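Side-chain contact in probable oxidoreductase (Pseudomonas aeruginosa, PDB 4B7C), which is probably an NADP-dependent oxidoreductase of the medium-chain dehydrogenase/reductase family, with a Rossmann-fold cofactor domain: residues Asp224-Gly227 and Gly228-Asp232. Residues are numbered along the deposited sequence; the frame is centred on the assembly and turned at random.
Sequences DNVG and GEILD
Asp224 OD1 is gripped by two backbone amides, Val226 N at 3.0 Å and Gly227 N at 2.9 Å. OD2 of the same carboxylate rests 3.6 Å from Leu231 CB. Both N-H groups come from the same face of the carboxylate, the Gly227 bond on the syn side and the Val226 bond well above the plane; Ser156 OG is a further hydrogen-bond partner of OD1. Aspartate suits this place because its short side chain, with CG anti to the backbone N (chi1 -167°), sets OD1 where the curling chain can donate twice: an Asx turn through Val226 N, extended to an Asx motif by Gly227 N. Asp224 closes strand 219-224 in the parallel sheet of the Rossmann domain, and the loop runs on toward the helix carrying Ile230 and Leu231. Gly227 and Gly228 both have positive phi, which favours glycine: a beta carbon would meet Gly228 N or crowd Gly227 C, respectively. Gly227 O accepts an i to i+4 hydrogen bond from Leu231 N (3.3 Å), and a water bridges the same oxygen to Ile230 N. Leu231 crosses the Asp224 side chain at about a right angle, its CB, CG and both methyls bordering OD2, and packs on Tyr265 of the second subunit. Beside the turn, Val226 CG2 meets Ile230 CD1 at 3.9 Å, two branched apolar side chains crossing obliquely.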
ATOM      1  N   ASP B 224       2.803  -1.887 -11.582  1.00 34.67           N
ATOM      2  CA  ASP B 224       1.543  -1.295 -12.052  1.00 34.75           C
ATOM      3  C   ASP B 224       1.698   0.051 -12.741  1.00 34.99           C
ATOM      4  O   ASP B 224       2.130   1.042 -12.140  1.00 37.43           O
ATOM      5  CB  ASP B 224       0.528  -1.155 -10.905  1.00 36.22           C
ATOM      6  CG  ASP B 224      -0.882  -0.846 -11.407  1.00 38.69           C
ATOM      7  OD1 ASP B 224      -1.185  -1.078 -12.603  1.00 42.35           O
ATOM      8  OD2 ASP B 224      -1.719  -0.397 -10.603  1.00 40.60           O
ATOM      9  N   ASN B 225       1.338   0.066 -14.022  1.00 35.66           N
ATOM     10  CA  ASN B 225       1.320   1.286 -14.834  1.00 36.05           C
ATOM     11  C   ASN B 225      -0.077   1.764 -15.167  1.00 36.55           C
ATOM     12  O   ASN B 225      -0.241   2.839 -15.720  1.00 37.39           O
ATOM     13  CB  ASN B 225       2.073   1.059 -16.155  1.00 37.23           C
ATOM     14  CG  ASN B 225       3.540   0.782 -15.936  1.00 37.91           C
ATOM     15  OD1 ASN B 225       4.260   1.634 -15.409  1.00 41.39           O
ATOM     16  ND2 ASN B 225       3.987  -0.419 -16.306  1.00 37.21           N
ATOM     17  N   VAL B 226      -1.086   0.951 -14.862  1.00 39.87           N
ATOM     18  CA  VAL B 226      -2.439   1.202 -15.386  1.00 39.64           C
ATOM     19  C   VAL B 226      -3.518   1.370 -14.321  1.00 38.81           C
ATOM     20  O   VAL B 226      -4.430   2.174 -14.481  1.00 37.61           O
ATOM     21  CB  VAL B 226      -2.864   0.093 -16.389  1.00 41.44           C
ATOM     22  CG1 VAL B 226      -1.787  -0.092 -17.456  1.00 38.77           C
ATOM     23  CG2 VAL B 226      -3.122  -1.220 -15.679  1.00 41.18           C
ATOM     24  N   GLY B 227      -3.406   0.618 -13.235  1.00 39.88           N
ATOM     25  CA  GLY B 227      -4.358   0.721 -12.139  1.00 43.64           C
ATOM     26  C   GLY B 227      -5.710   0.119 -12.496  1.00 45.48           C
ATOM     27  O   GLY B 227      -5.795  -0.882 -13.211  1.00 42.15           O
ATOM     28  N   GLY B 228      -6.761   0.716 -11.946  1.00 48.36           N
ATOM     29  CA  GLY B 228      -8.128   0.309 -12.244  1.00 47.28           C
ATOM     30  C   GLY B 228      -8.421  -1.149 -11.949  1.00 47.78           C
ATOM     31  O   GLY B 228      -7.912  -1.724 -10.977  1.00 47.23           O
ATOM     32  N   GLU B 229      -9.252  -1.745 -12.800  1.00 50.44           N
ATOM     33  CA  GLU B 229      -9.748  -3.107 -12.593  1.00 51.63           C
ATOM     34  C   GLU B 229      -8.638  -4.143 -12.701  1.00 48.24           C
ATOM     35  O   GLU B 229      -8.660  -5.177 -12.019  1.00 46.54           O
ATOM     36  CB  GLU B 229     -10.857  -3.411 -13.603  1.00 60.12           C
ATOM     37  CG  GLU B 229     -11.617  -4.706 -13.346  1.00 66.35           C
ATOM     38  CD  GLU B 229     -12.660  -5.003 -14.415  1.00 71.87           C
ATOM     39  OE1 GLU B 229     -13.022  -4.085 -15.193  1.00 72.19           O
ATOM     40  OE2 GLU B 229     -13.118  -6.166 -14.475  1.00 74.36           O
ATOM     41  N   ILE B 230      -7.653  -3.861 -13.545  1.00 44.75           N
ATOM     42  CA  ILE B 230      -6.505  -4.749 -13.673  1.00 43.77           C
ATOM     43  C   ILE B 230      -5.765  -4.893 -12.335  1.00 41.31           C
ATOM     44  O   ILE B 230      -5.443  -6.004 -11.896  1.00 45.69           O
ATOM     45  CB  ILE B 230      -5.538  -4.278 -14.777  1.00 46.84           C
ATOM     46  CG1 ILE B 230      -6.157  -4.528 -16.159  1.00 49.74           C
ATOM     47  CG2 ILE B 230      -4.223  -5.033 -14.665  1.00 43.77           C
ATOM     48  CD1 ILE B 230      -5.383  -3.924 -17.312  1.00 51.61           C
ATOM     49  N   LEU B 231      -5.501  -3.768 -11.686  1.00 39.45           N
ATOM     50  CA  LEU B 231      -4.855  -3.766 -10.364  1.00 38.52           C
ATOM     51  C   LEU B 231      -5.696  -4.549  -9.355  1.00 37.16           C
ATOM     52  O   LEU B 231      -5.187  -5.396  -8.615  1.00 36.50           O
ATOM     53  CB  LEU B 231      -4.659  -2.328  -9.868  1.00 37.38           C
ATOM     54  CG  LEU B 231      -4.322  -2.137  -8.381  1.00 36.26           C
ATOM     55  CD1 LEU B 231      -3.037  -2.837  -8.011  1.00 32.44           C
ATOM     56  CD2 LEU B 231      -4.268  -0.648  -8.073  1.00 34.71           C
ATOM     57  N   ASP B 232      -6.989  -4.269  -9.358  1.00 39.91           N
ATOM     58  CA  ASP B 232      -7.909  -4.895  -8.398  1.00 44.36           C
ATOM     59  C   ASP B 232      -7.943  -6.414  -8.557  1.00 44.79           C
ATOM     60  O   ASP B 232      -7.980  -7.144  -7.573  1.00 46.27           O
ATOM     61  CB  ASP B 232      -9.315  -4.318  -8.543  1.00 48.39           C
ATOM     62  CG  ASP B 232     -10.027  -4.157  -7.204  1.00 49.71           C
ATOM     63  OD1 ASP B 232      -9.422  -4.463  -6.152  1.00 50.07           O
ATOM     64  OD2 ASP B 232     -11.199  -3.717  -7.215  1.00 50.82           O
TER
HETATM   65  O   HOH W   1      -7.434  -1.739 -15.553  1.00 54.67           O